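Local coordinates for DNA replication and repair protein RecF (PDB 5Z69), which binds ATP, probably binds single-stranded DNA, and acts as an ATP-switched recombination mediator in the RecFOR pathway of DNA repair, at residues E12-F18 / Y74-L80; I151-Y155 / I200-R204; Y162-L166 / T267-H272; K174-E178 / L262-S266. The contacts are given in a common frame with arbitrary orientation. Where two conformers were deposited one is given. Numbering follows the deposited sequence.

Contact 1. Residues E12-F18 / Y74-L80; sequences EIFVDNF and YFYVRGL
Strands 12-16 and 74-80 form an antiparallel pair in a sheet of the RecF ATPase domain near the bound nucleotide, at 173° with axes 4.6 Å apart. Asn17, just after the first strand, has positive phi (55°). Along the second, Tyr74 (chi1 p) donates OH to Asp16 OD2 at 2.7 Å, while Asn17 ND2 lies over the ring face and gives a weak hydrogen bond to Tyr74 O (3.4 Å). Phe75, also p, offers its ring face to the edge of Phe18 (t) in a T-shaped pair, centroids 5.2 Å apart. Tyr76 pairs with Asp16: Asp16 N to Tyr76 O 2.9 Å, Tyr76 N to Asp16 O 3.0 Å; its hydroxyl bonds Glu92 on the next strand. Val77 faces Val15 in a non-hydrogen-bonded pair and packs CG1 on Ile13 CD1 (3.6 Å) and CG2 on Phe18 CD1 (3.7 Å). Arg78 repeats the backbone hydrogen bonds with Phe14: Phe14 N to Arg78 O 2.7 Å, Arg78 N to Phe14 O 3.0 Å. Gly79 lies opposite Ile13, CA to CA 4.3 Å, and Leu80 N reaches Glu12 O at 3.2 Å. One face, with Ile13, Val15 and Val77, is apolar and closes on helix 43-55, which follows the P-loop; the other mixes Glu12, Asp16 and Arg78 with Phe14, Tyr76 and Leu80, and a water joins Glu12 OE2 to Arg78 NH1, weakly at the arginine.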
loop_
_atom_site.group_PDB
_atom_site.type_symbol
_atom_site.label_atom_id
_atom_site.label_comp_id
_atom_site.label_asym_id
_atom_site.label_seq_id
_atom_site.Cartn_x
_atom_site.Cartn_y
_atom_site.Cartn_z
ATOM N N GLU A 12 -35.890 -0.166 -26.955
ATOM C CA GLU A 12 -35.808 -1.415 -27.660
ATOM C C GLU A 12 -34.356 -1.718 -27.960
ATOM O O GLU A 12 -33.498 -0.826 -27.935
ATOM C CB GLU A 12 -36.627 -1.359 -28.982
ATOM C CG GLU A 12 -35.968 -0.498 -30.023
ATOM C CD GLU A 12 -36.578 -0.644 -31.411
ATOM O OE1 GLU A 12 -37.784 -0.374 -31.564
ATOM O OE2 GLU A 12 -35.852 -1.030 -32.353
ATOM N N ILE A 13 -34.080 -2.979 -28.261
ATOM C CA ILE A 13 -32.762 -3.352 -28.733
ATOM C C ILE A 13 -32.937 -4.376 -29.844
ATOM O O ILE A 13 -33.882 -5.187 -29.830
ATOM C CB ILE A 13 -31.869 -3.926 -27.603
ATOM C CG1 ILE A 13 -30.387 -3.931 -28.014
ATOM C CG2 ILE A 13 -32.321 -5.333 -27.217
ATOM C CD1 ILE A 13 -29.402 -4.249 -26.832
ATOM N N PHE A 14 -32.025 -4.336 -30.802
ATOM C CA PHE A 14 -32.027 -5.312 -31.888
ATOM C C PHE A 14 -30.694 -6.043 -31.846
ATOM O O PHE A 14 -29.652 -5.392 -31.859
ATOM C CB PHE A 14 -32.209 -4.644 -33.247
ATOM C CG PHE A 14 -32.260 -5.624 -34.395
ATOM C CD1 PHE A 14 -33.442 -6.299 -34.689
ATOM C CD2 PHE A 14 -31.136 -5.873 -35.173
ATOM C CE1 PHE A 14 -33.504 -7.218 -35.735
ATOM C CE2 PHE A 14 -31.180 -6.801 -36.236
ATOM C CZ PHE A 14 -32.351 -7.475 -36.509
ATOM N N VAL A 15 -30.722 -7.376 -31.784
ATOM C CA VAL A 15 -29.487 -8.148 -31.750
ATOM C C VAL A 15 -29.378 -9.102 -32.935
ATOM O O VAL A 15 -30.295 -9.845 -33.239
ATOM C CB VAL A 15 -29.350 -8.931 -30.424
ATOM C CG1 VAL A 15 -29.086 -7.965 -29.264
ATOM C CG2 VAL A 15 -30.615 -9.754 -30.146
ATOM N N ASP A 16 -28.230 -9.067 -33.597
ATOM C CA ASP A 16 -27.997 -9.856 -34.798
ATOM C C ASP A 16 -26.655 -10.602 -34.669
ATOM O O ASP A 16 -25.612 -9.972 -34.565
ATOM C CB ASP A 16 -28.018 -8.930 -36.025
ATOM C CG ASP A 16 -27.854 -9.677 -37.346
ATOM O OD1 ASP A 16 -27.962 -10.929 -37.353
ATOM O OD2 ASP A 16 -27.619 -8.989 -38.372
ATOM N N ASN A 17 -26.693 -11.933 -34.674
ATOM C CA ASN A 17 -25.491 -12.765 -34.447
ATOM C C ASN A 17 -24.765 -12.437 -33.150
ATOM O O ASN A 17 -23.532 -12.561 -33.065
ATOM C CB ASN A 17 -24.494 -12.641 -35.599
ATOM C CG ASN A 17 -25.027 -13.207 -36.903
ATOM O OD1 ASN A 17 -25.843 -14.126 -36.907
ATOM N ND2 ASN A 17 -24.566 -12.657 -38.014
ATOM N N PHE A 18 -25.505 -11.996 -32.140
ATOM C CA PHE A 18 -24.855 -11.701 -30.882
ATOM C C PHE A 18 -24.908 -12.935 -29.986
ATOM O O PHE A 18 -25.990 -13.382 -29.628
ATOM C CB PHE A 18 -25.490 -10.491 -30.183
ATOM C CG PHE A 18 -24.705 -10.025 -28.987
ATOM C CD1 PHE A 18 -23.704 -9.072 -29.125
ATOM C CD2 PHE A 18 -24.934 -10.572 -27.735
ATOM C CE1 PHE A 18 -22.971 -8.639 -28.030
ATOM C CE2 PHE A 18 -24.190 -10.146 -26.620
ATOM C CZ PHE A 18 -23.208 -9.179 -26.775
ATOM N N TYR A 74 -19.739 -11.473 -38.162
ATOM C CA TYR A 74 -19.968 -10.207 -37.449
ATOM C C TYR A 74 -21.058 -10.350 -36.407
ATOM O O TYR A 74 -21.857 -11.287 -36.452
ATOM C CB TYR A 74 -20.394 -9.079 -38.409
ATOM C CG TYR A 74 -21.823 -9.245 -38.913
ATOM C CD1 TYR A 74 -22.101 -10.012 -40.049
ATOM C CD2 TYR A 74 -22.892 -8.646 -38.251
ATOM C CE1 TYR A 74 -23.412 -10.174 -40.519
ATOM C CE2 TYR A 74 -24.186 -8.797 -38.701
ATOM C CZ TYR A 74 -24.445 -9.550 -39.846
ATOM O OH TYR A 74 -25.737 -9.695 -40.244
ATOM N N PHE A 75 -21.119 -9.395 -35.488
ATOM C CA PHE A 75 -22.365 -9.181 -34.765
ATOM C C PHE A 75 -22.777 -7.722 -34.878
ATOM O O PHE A 75 -21.978 -6.843 -35.227
ATOM C CB PHE A 75 -22.266 -9.611 -33.302
ATOM C CG PHE A 75 -21.457 -8.671 -32.415
ATOM C CD1 PHE A 75 -21.999 -7.472 -31.954
ATOM C CD2 PHE A 75 -20.184 -9.017 -32.001
ATOM C CE1 PHE A 75 -21.266 -6.626 -31.120
ATOM C CE2 PHE A 75 -19.426 -8.170 -31.174
ATOM C CZ PHE A 75 -19.966 -6.978 -30.719
ATOM N N TYR A 76 -24.029 -7.465 -34.552
ATOM C CA TYR A 76 -24.559 -6.136 -34.671
ATOM C C TYR A 76 -25.590 -5.916 -33.593
ATOM O O TYR A 76 -26.485 -6.751 -33.395
ATOM C CB TYR A 76 -25.165 -5.943 -36.066
ATOM C CG TYR A 76 -25.945 -4.650 -36.254
ATOM C CD1 TYR A 76 -25.286 -3.441 -36.443
ATOM C CD2 TYR A 76 -27.326 -4.643 -36.244
ATOM C CE1 TYR A 76 -25.999 -2.253 -36.648
ATOM C CE2 TYR A 76 -28.051 -3.452 -36.454
ATOM C CZ TYR A 76 -27.367 -2.272 -36.670
ATOM O OH TYR A 76 -28.032 -1.083 -36.843
ATOM N N VAL A 77 -25.466 -4.795 -32.892
ATOM C CA VAL A 77 -26.448 -4.437 -31.866
ATOM C C VAL A 77 -26.917 -3.013 -32.105
ATOM O O VAL A 77 -26.085 -2.123 -32.333
ATOM C CB VAL A 77 -25.866 -4.576 -30.439
ATOM C CG1 VAL A 77 -26.915 -4.210 -29.393
ATOM C CG2 VAL A 77 -25.364 -5.997 -30.191
ATOM N N ARG A 78 -28.233 -2.802 -32.051
ATOM C CA ARG A 78 -28.807 -1.457 -32.179
ATOM C C ARG A 78 -29.810 -1.198 -31.080
ATOM O O ARG A 78 -30.750 -1.968 -30.866
ATOM C CB ARG A 78 -29.522 -1.215 -33.513
ATOM C CG ARG A 78 -30.352 0.099 -33.455
ATOM C CD ARG A 78 -31.565 0.129 -34.423
ATOM N NE ARG A 78 -31.127 -0.400 -35.681
ATOM C CZ ARG A 78 -31.712 -1.350 -36.399
ATOM N NH1 ARG A 78 -32.875 -1.903 -36.066
ATOM N NH2 ARG A 78 -31.092 -1.722 -37.494
ATOM N N GLY A 79 -29.582 -0.110 -30.354
ATOM C CA GLY A 79 -30.485 0.294 -29.285
ATOM C C GLY A 79 -31.096 1.641 -29.613
ATOM O O GLY A 79 -30.439 2.510 -30.210
ATOM N N LEU A 80 -32.351 1.823 -29.222
ATOM C CA LEU A 80 -32.985 3.137 -29.290
ATOM C C LEU A 80 -33.191 3.582 -27.847
ATOM O O LEU A 80 -33.819 2.896 -27.054
ATOM C CB LEU A 80 -34.309 3.094 -30.063
ATOM C CG LEU A 80 -34.288 2.594 -31.534
ATOM C CD1 LEU A 80 -35.694 2.567 -32.166
ATOM C CD2 LEU A 80 -33.366 3.419 -32.424
HETATM O O HOH W 1 -35.366 -0.668 -35.037
#

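Contact 2. Residues I151-Y155 / I200-R204; sequences IDKNY and IIKVR
Tyr155, in the first turn of helix 153-177, supplies nearly half of the 219 Å² buried here, and Val203 of helix 186-222 is its main counterpart. Tyr155 CA lies 6.7 Å from Ile200 CA. With chi1 t and chi2 near -90°, the tyrosine ring reaches across to the second helix: Tyr155 CD2 meets Val203 CG1 at 3.5 Å, and Tyr155 CE2 comes to 4.1 Å from Ile200 CG2 with the carbonyl of Ile200 at the ring edge. Val203, chi1 t, directs its CA-CB bond toward the tyrosine segment, where its CG1 also touches Asp152 OD1 (3.9 Å). Asp152 (chi1 t) is the N-cap of helix 153-177; its OD2 accepts from Tyr155 N at 3.2 Å and, weakly, from Asn154 N at 3.0 Å, which fixes the turn carrying the tyrosine. At the far end of the ring, extended Arg204 (m, t, t) donates NE to Tyr155 OH at 3.0 Å. Asp145 completes this polar cluster, bonding the hydroxyl and salt-bridging Arg204, which also forms a salt bridge with Glu274 and a hydrogen bond to Pro271 O. Three helices meet here: Ile148 of helix 137-151 touches both Tyr155 and Val203, and Leu144 touches Arg204.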
loop_
_atom_site.group_PDB
_atom_site.type_symbol
_atom_site.label_atom_id
_atom_site.label_comp_id
_atom_site.label_asym_id
_atom_site.label_seq_id
_atom_site.Cartn_x
_atom_site.Cartn_y
_atom_site.Cartn_z
ATOM N N ILE A 151 -18.076 9.264 -16.422
ATOM C CA ILE A 151 -18.658 10.537 -16.063
ATOM C C ILE A 151 -17.749 11.715 -16.397
ATOM O O ILE A 151 -18.194 12.854 -16.384
ATOM C CB ILE A 151 -19.073 10.546 -14.576
ATOM C CG1 ILE A 151 -17.888 10.477 -13.633
ATOM C CG2 ILE A 151 -19.928 9.334 -14.287
ATOM C CD1 ILE A 151 -18.329 10.309 -12.179
ATOM N N ASP A 152 -16.504 11.453 -16.774
ATOM C CA ASP A 152 -15.540 12.553 -16.925
ATOM C C ASP A 152 -14.667 12.354 -18.161
ATOM O O ASP A 152 -13.674 11.611 -18.148
ATOM C CB ASP A 152 -14.676 12.685 -15.646
ATOM C CG ASP A 152 -13.645 13.822 -15.716
ATOM O OD1 ASP A 152 -12.975 14.076 -14.683
ATOM O OD2 ASP A 152 -13.477 14.457 -16.775
ATOM N N LYS A 153 -15.028 13.070 -19.215
ATOM C CA LYS A 153 -14.380 12.943 -20.515
ATOM C C LYS A 153 -12.923 13.422 -20.507
ATOM O O LYS A 153 -12.088 12.893 -21.236
ATOM C CB LYS A 153 -15.196 13.712 -21.566
ATOM C CG LYS A 153 -15.002 13.227 -22.990
ATOM N N ASN A 154 -12.607 14.411 -19.675
ATOM C CA ASN A 154 -11.243 14.923 -19.628
ATOM C C ASN A 154 -10.299 13.923 -18.977
ATOM O O ASN A 154 -9.127 13.823 -19.341
ATOM C CB ASN A 154 -11.200 16.265 -18.896
ATOM C CG ASN A 154 -11.984 17.342 -19.632
ATOM O OD1 ASN A 154 -11.913 17.441 -20.858
ATOM N ND2 ASN A 154 -12.754 18.131 -18.892
ATOM N N TYR A 155 -10.816 13.186 -18.003
ATOM C CA TYR A 155 -10.029 12.144 -17.361
ATOM C C TYR A 155 -9.782 11.022 -18.345
ATOM O O TYR A 155 -8.662 10.504 -18.453
ATOM C CB TYR A 155 -10.743 11.600 -16.139
ATOM C CG TYR A 155 -10.110 10.368 -15.517
ATOM C CD1 TYR A 155 -10.469 9.071 -15.918
ATOM C CD2 TYR A 155 -9.178 10.498 -14.495
ATOM C CE1 TYR A 155 -9.891 7.938 -15.299
ATOM C CE2 TYR A 155 -8.604 9.392 -13.886
ATOM C CZ TYR A 155 -8.954 8.123 -14.281
ATOM O OH TYR A 155 -8.349 7.057 -13.633
ATOM N N ILE A 200 -4.204 12.515 -13.333
ATOM C CA ILE A 200 -4.966 11.298 -13.097
ATOM C C ILE A 200 -5.078 10.998 -11.596
ATOM O O ILE A 200 -6.158 10.670 -11.094
ATOM C CB ILE A 200 -4.312 10.130 -13.861
ATOM C CG1 ILE A 200 -4.748 10.173 -15.341
ATOM C CG2 ILE A 200 -4.650 8.776 -13.239
ATOM C CD1 ILE A 200 -3.764 9.480 -16.273
ATOM N N ILE A 201 -3.962 11.117 -10.881
ATOM C CA ILE A 201 -3.983 10.917 -9.434
ATOM C C ILE A 201 -4.961 11.889 -8.788
ATOM O O ILE A 201 -5.778 11.501 -7.950
ATOM C CB ILE A 201 -2.574 11.091 -8.826
ATOM C CG1 ILE A 201 -1.741 9.848 -9.125
ATOM C CG2 ILE A 201 -2.653 11.355 -7.313
ATOM C CD1 ILE A 201 -0.247 10.080 -9.059
ATOM N N LYS A 202 -4.910 13.147 -9.214
ATOM C CA LYS A 202 -5.786 14.166 -8.643
ATOM C C LYS A 202 -7.261 13.797 -8.808
ATOM O O LYS A 202 -8.046 13.886 -7.859
ATOM C CB LYS A 202 -5.520 15.533 -9.280
ATOM C CG LYS A 202 -6.341 16.642 -8.637
ATOM C CD LYS A 202 -6.847 17.664 -9.638
ATOM C CE LYS A 202 -8.006 17.104 -10.463
ATOM N NZ LYS A 202 -8.606 18.100 -11.408
ATOM N N VAL A 203 -7.640 13.366 -10.005
ATOM C CA VAL A 203 -9.031 13.028 -10.235
ATOM C C VAL A 203 -9.424 11.729 -9.536
ATOM O O VAL A 203 -10.537 11.616 -8.999
ATOM C CB VAL A 203 -9.335 12.911 -11.735
ATOM C CG1 VAL A 203 -10.756 12.367 -11.949
ATOM C CG2 VAL A 203 -9.141 14.263 -12.407
ATOM N N ARG A 204 -8.526 10.750 -9.539
ATOM C CA ARG A 204 -8.801 9.506 -8.825
ATOM C C ARG A 204 -9.064 9.783 -7.350
ATOM O O ARG A 204 -9.957 9.172 -6.749
ATOM C CB ARG A 204 -7.652 8.514 -8.962
ATOM C CG ARG A 204 -7.607 7.786 -10.298
ATOM C CD ARG A 204 -6.473 6.769 -10.314
ATOM N NE ARG A 204 -6.463 6.046 -11.573
ATOM C CZ ARG A 204 -5.580 5.118 -11.904
ATOM N NH1 ARG A 204 -4.602 4.788 -11.061
ATOM N NH2 ARG A 204 -5.670 4.524 -13.086
#

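Contact 3. Residues Y162-L166 / T267-H272; sequences YNKTL and TQVGPH
A helical turn, 162-166, meets the loop 267-272, which ends in a short 3-10 segment at Pro271 and His272. Tyr162 and Leu166, one turn apart and joined by Leu166 N to Tyr162 O (2.8 Å), both point their CA-CB bonds at the loop and adopt chi1 t. The tyrosine, chi2 85°, stretches its ring along Pro271 so that the proline CG sits over one face, 4.2 Å from the centroid and 24° off the normal, a CH-pi contact. Tyr162 OH then lies 2.6 Å from His272 ND1 in a short hydrogen bond, and 3.3 Å from Gly270 CA. Any CB on Gly270 would collide with that hydroxyl, and its backbone angles (146°/177°) are themselves suited to glycine. His272 takes chi1 p and chi2 -72°, folding its imidazole back over its own loop to donate NE2 to Thr267 O at 2.6 Å. Leu166 (t, p) covers one imidazole face in a second CH-pi contact, Leu166 CD2 standing 3.8 Å from the centroid and only 8° off the normal, while Leu166 CD1 touches Thr267 OG1 at 3.6 Å. Thr267 (m) has its strongest polar partner in Asn170, farther along the helix. Bonded at both ring nitrogens, the histidine links helix 153-177 to the connection between helix 258-264 and strand 275-280, in the helical part of the RecF fold.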
loop_
_atom_site.group_PDB
_atom_site.type_symbol
_atom_site.label_atom_id
_atom_site.label_comp_id
_atom_site.label_asym_id
_atom_site.label_seq_id
_atom_site.Cartn_x
_atom_site.Cartn_y
_atom_site.Cartn_z
ATOM N N TYR A 162 -2.107 9.056 -21.407
ATOM C CA TYR A 162 -1.142 8.442 -20.493
ATOM C C TYR A 162 -0.736 7.059 -21.004
ATOM O O TYR A 162 0.453 6.754 -21.085
ATOM C CB TYR A 162 -1.709 8.337 -19.075
ATOM C CG TYR A 162 -0.804 7.610 -18.099
ATOM C CD1 TYR A 162 0.213 8.277 -17.430
ATOM C CD2 TYR A 162 -0.984 6.261 -17.842
ATOM C CE1 TYR A 162 1.061 7.598 -16.527
ATOM C CE2 TYR A 162 -0.165 5.575 -16.956
ATOM C CZ TYR A 162 0.863 6.240 -16.299
ATOM O OH TYR A 162 1.673 5.532 -15.413
ATOM N N ASN A 163 -1.719 6.236 -21.374
ATOM C CA ASN A 163 -1.412 4.868 -21.795
ATOM C C ASN A 163 -0.597 4.863 -23.070
ATOM O O ASN A 163 0.228 3.965 -23.286
ATOM C CB ASN A 163 -2.678 4.043 -22.003
ATOM C CG ASN A 163 -3.409 3.748 -20.720
ATOM O OD1 ASN A 163 -2.884 3.937 -19.626
ATOM N ND2 ASN A 163 -4.640 3.269 -20.852
ATOM N N LYS A 164 -0.837 5.867 -23.914
ATOM C CA LYS A 164 -0.117 6.013 -25.184
ATOM C C LYS A 164 1.348 6.344 -24.929
ATOM O O LYS A 164 2.250 5.727 -25.491
ATOM C CB LYS A 164 -0.765 7.103 -26.042
ATOM C CG LYS A 164 -0.206 7.229 -27.450
ATOM C CD LYS A 164 -1.175 8.028 -28.335
ATOM N N THR A 165 1.576 7.324 -24.064
ATOM C CA THR A 165 2.929 7.712 -23.672
ATOM C C THR A 165 3.653 6.586 -22.926
ATOM O O THR A 165 4.843 6.353 -23.119
ATOM C CB THR A 165 2.894 8.966 -22.793
ATOM O OG1 THR A 165 2.278 10.027 -23.530
ATOM C CG2 THR A 165 4.284 9.389 -22.392
ATOM N N LEU A 166 2.926 5.889 -22.070
ATOM C CA LEU A 166 3.487 4.745 -21.376
ATOM C C LEU A 166 3.961 3.689 -22.379
ATOM O O LEU A 166 5.077 3.159 -22.272
ATOM C CB LEU A 166 2.458 4.152 -20.428
ATOM C CG LEU A 166 2.909 2.895 -19.697
ATOM C CD1 LEU A 166 4.101 3.230 -18.803
ATOM C CD2 LEU A 166 1.772 2.304 -18.865
ATOM N N THR A 267 7.510 -0.163 -16.770
ATOM C CA THR A 267 7.580 1.071 -15.998
ATOM C C THR A 267 6.914 0.840 -14.660
ATOM O O THR A 267 5.696 0.680 -14.623
ATOM C CB THR A 267 6.871 2.247 -16.735
ATOM O OG1 THR A 267 7.480 2.450 -18.010
ATOM C CG2 THR A 267 6.966 3.542 -15.929
ATOM N N GLN A 268 7.675 0.800 -13.558
ATOM C CA GLN A 268 7.028 0.508 -12.270
ATOM C C GLN A 268 6.378 1.751 -11.645
ATOM O O GLN A 268 5.581 1.634 -10.707
ATOM C CB GLN A 268 8.025 -0.151 -11.276
ATOM C CG GLN A 268 8.655 0.770 -10.292
ATOM C CD GLN A 268 7.842 1.063 -9.029
ATOM O OE1 GLN A 268 8.057 2.089 -8.415
ATOM N NE2 GLN A 268 6.923 0.186 -8.650
ATOM N N VAL A 269 6.689 2.939 -12.164
ATOM C CA VAL A 269 6.148 4.163 -11.588
ATOM C C VAL A 269 4.930 4.715 -12.349
ATOM O O VAL A 269 5.021 5.033 -13.524
ATOM C CB VAL A 269 7.199 5.279 -11.540
ATOM C CG1 VAL A 269 6.554 6.583 -11.128
ATOM C CG2 VAL A 269 8.346 4.926 -10.554
ATOM N N GLY A 270 3.803 4.865 -11.673
ATOM C CA GLY A 270 2.694 5.597 -12.269
ATOM C C GLY A 270 1.329 5.066 -11.886
ATOM O O GLY A 270 1.232 4.054 -11.169
ATOM N N PRO A 271 0.262 5.745 -12.367
ATOM C CA PRO A 271 -1.136 5.368 -12.146
ATOM C C PRO A 271 -1.444 3.908 -12.452
ATOM O O PRO A 271 -2.348 3.352 -11.835
ATOM C CB PRO A 271 -1.905 6.288 -13.115
ATOM C CG PRO A 271 -1.071 7.498 -13.230
ATOM C CD PRO A 271 0.377 7.094 -12.956
ATOM N N HIS A 272 -0.702 3.296 -13.371
ATOM C CA HIS A 272 -0.992 1.925 -13.793
ATOM C C HIS A 272 -0.502 0.869 -12.804
ATOM O O HIS A 272 -0.650 -0.334 -13.061
ATOM C CB HIS A 272 -0.373 1.645 -15.168
ATOM C CG HIS A 272 1.119 1.759 -15.178
ATOM N ND1 HIS A 272 1.773 2.969 -15.098
ATOM C CD2 HIS A 272 2.086 0.811 -15.229
ATOM C CE1 HIS A 272 3.078 2.765 -15.116
ATOM N NE2 HIS A 272 3.294 1.465 -15.202
#

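Contact 4. Residues K174-E178 / L262-S266; sequences KKIKE and LKYLS
Leu265 overlaps Lys174 and Lys177, its CD2 lying 3.8 Å from Lys174 N and 3.9 Å from Lys177 CB, so that the leucine rests on the backbone and aliphatic part of residues 174-177, near the end of helix 153-177. It can do so because it is the first residue to leave helix 258-264: its positive phi (52°, psi 46°) turns the chain there and directs the CA-CB bond toward residues 174-178, chi1 m and chi2 t. The CA atoms of Lys174 and Leu265 are 6.2 Å apart, those of Lys177 and Leu262 6.5 Å. Lys174 extends the apolar overlap, its CE reaching 3.9 Å from Leu265 CD1. Lys177, with chi1 t, chi2 p and a final m bend, brings NZ to 2.9 Å from Leu262 O in a hydrogen bond; this carbonyl belongs to the last turn of its helix, so the ammonium meets the negative end of the helix dipole. Leu262 (m, t) also packs CD2 against Ile176 CG2 at 3.9 Å, and Ile176, chi1 m, is the one buried residue of a surface contact. Lysine methylenes around leucines, with one charged tip on a helix end, suit such a site. Glu183, in the loop before helix 186-222, touches both Ile176 and Leu262, while Tyr264 OH of helix 258-264 hydrogen-bonds Glu228 of the second subunit, on which Lys263 packs.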
loop_
_atom_site.group_PDB
_atom_site.type_symbol
_atom_site.label_atom_id
_atom_site.label_comp_id
_atom_site.label_asym_id
_atom_site.label_seq_id
_atom_site.Cartn_x
_atom_site.Cartn_y
_atom_site.Cartn_z
ATOM N N LYS A 174 12.880 -1.114 -24.565
ATOM C CA LYS A 174 13.347 -2.205 -25.427
ATOM C C LYS A 174 14.464 -1.748 -26.352
ATOM O O LYS A 174 15.496 -2.406 -26.466
ATOM C CB LYS A 174 12.206 -2.767 -26.278
ATOM C CG LYS A 174 11.551 -4.016 -25.734
ATOM C CD LYS A 174 10.248 -3.684 -25.025
ATOM C CE LYS A 174 9.529 -4.950 -24.583
ATOM N NZ LYS A 174 8.196 -4.657 -23.989
ATOM N N LYS A 175 14.244 -0.609 -27.004
ATOM C CA LYS A 175 15.202 -0.059 -27.957
ATOM C C LYS A 175 16.509 0.353 -27.272
ATOM O O LYS A 175 17.590 0.217 -27.843
ATOM C CB LYS A 175 14.581 1.132 -28.693
ATOM C CG LYS A 175 15.307 1.536 -29.961
ATOM C CD LYS A 175 15.278 0.423 -30.998
ATOM C CE LYS A 175 13.851 0.018 -31.344
ATOM N NZ LYS A 175 13.807 -0.969 -32.458
ATOM N N ILE A 176 16.408 0.855 -26.049
ATOM C CA ILE A 176 17.594 1.193 -25.269
ATOM C C ILE A 176 18.338 -0.067 -24.832
ATOM O O ILE A 176 19.561 -0.113 -24.871
ATOM C CB ILE A 176 17.233 2.030 -24.037
ATOM C CG1 ILE A 176 16.597 3.349 -24.477
ATOM C CG2 ILE A 176 18.464 2.275 -23.176
ATOM C CD1 ILE A 176 15.862 4.064 -23.385
ATOM N N LYS A 177 17.588 -1.087 -24.424
ATOM C CA LYS A 177 18.159 -2.368 -24.011
ATOM C C LYS A 177 18.771 -3.124 -25.194
ATOM O O LYS A 177 19.877 -3.663 -25.094
ATOM C CB LYS A 177 17.087 -3.232 -23.344
ATOM C CG LYS A 177 17.584 -4.534 -22.739
ATOM C CD LYS A 177 18.176 -4.300 -21.352
ATOM C CE LYS A 177 18.118 -5.559 -20.495
ATOM N NZ LYS A 177 16.732 -6.101 -20.360
ATOM N N GLU A 178 18.048 -3.152 -26.313
ATOM C CA GLU A 178 18.479 -3.881 -27.508
ATOM C C GLU A 178 19.721 -3.265 -28.136
ATOM O O GLU A 178 20.344 -3.857 -29.017
ATOM C CB GLU A 178 17.352 -3.936 -28.541
ATOM C CG GLU A 178 16.255 -4.949 -28.232
ATOM C CD GLU A 178 16.583 -6.350 -28.725
ATOM O OE1 GLU A 178 15.648 -7.175 -28.832
ATOM O OE2 GLU A 178 17.770 -6.628 -29.007
ATOM N N LEU A 262 14.834 -0.938 -17.069
ATOM C CA LEU A 262 15.611 -1.575 -18.125
ATOM C C LEU A 262 15.687 -3.079 -17.909
ATOM O O LEU A 262 15.746 -3.847 -18.862
ATOM C CB LEU A 262 17.013 -0.979 -18.185
ATOM C CG LEU A 262 17.010 0.389 -18.860
ATOM C CD1 LEU A 262 18.357 1.023 -18.725
ATOM C CD2 LEU A 262 16.619 0.256 -20.333
ATOM N N LYS A 263 15.672 -3.500 -16.649
ATOM C CA LYS A 263 15.747 -4.920 -16.343
ATOM C C LYS A 263 14.457 -5.639 -16.685
ATOM O O LYS A 263 14.477 -6.718 -17.275
ATOM C CB LYS A 263 16.077 -5.138 -14.870
ATOM C CG LYS A 263 15.996 -6.586 -14.460
ATOM C CD LYS A 263 16.273 -6.758 -12.969
ATOM C CE LYS A 263 17.705 -6.374 -12.583
ATOM N NZ LYS A 263 17.825 -4.981 -12.042
ATOM N N TYR A 264 13.328 -5.036 -16.329
ATOM C CA TYR A 264 12.043 -5.691 -16.513
ATOM C C TYR A 264 11.364 -5.295 -17.823
ATOM O O TYR A 264 10.338 -5.875 -18.191
ATOM C CB TYR A 264 11.130 -5.385 -15.328
ATOM C CG TYR A 264 11.530 -6.143 -14.087
ATOM C CD1 TYR A 264 11.042 -7.421 -13.849
ATOM C CD2 TYR A 264 12.416 -5.591 -13.163
ATOM C CE1 TYR A 264 11.412 -8.127 -12.728
ATOM C CE2 TYR A 264 12.795 -6.293 -12.029
ATOM C CZ TYR A 264 12.288 -7.559 -11.820
ATOM O OH TYR A 264 12.644 -8.270 -10.706
ATOM N N LEU A 265 11.956 -4.330 -18.525
ATOM C CA LEU A 265 11.361 -3.771 -19.733
ATOM C C LEU A 265 9.915 -3.329 -19.464
ATOM O O LEU A 265 9.006 -3.624 -20.244
ATOM C CB LEU A 265 11.426 -4.779 -20.882
ATOM C CG LEU A 265 12.807 -5.084 -21.481
ATOM C CD1 LEU A 265 12.667 -6.090 -22.626
ATOM C CD2 LEU A 265 13.526 -3.826 -21.962
ATOM N N SER A 266 9.713 -2.636 -18.342
ATOM C CA SER A 266 8.408 -2.062 -17.993
ATOM C C SER A 266 8.605 -0.816 -17.135
ATOM O O SER A 266 9.731 -0.454 -16.803
ATOM C CB SER A 266 7.546 -3.075 -17.246
ATOM O OG SER A 266 8.072 -3.281 -15.939
#

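Contacts 2, 3 and 4 all use helix 153-177, at its start, middle and end, and their partners differ: helix 186-222, the 267-272 loop, and the end of helix 258-264. Contacts 2 and 3 are buried and touch, Arg204 NH1 reaching Pro271 O at 2.8 Å; each has a tyrosine hydroxyl in a hydrogen bond, to Arg204 and Asp145 in contact 2, to His272 in contact 3, where CH-pi contacts add to it. Contact 4, adjoining contact 3 in sequence, lies at the surface and relies on lysine chains and leucines; both reach the second subunit. Contact 1 stands apart, nearest atoms about 20 Å from contact 2, a partly buried strand pair near the nucleotide, joined chiefly by backbone hydrogen bonds.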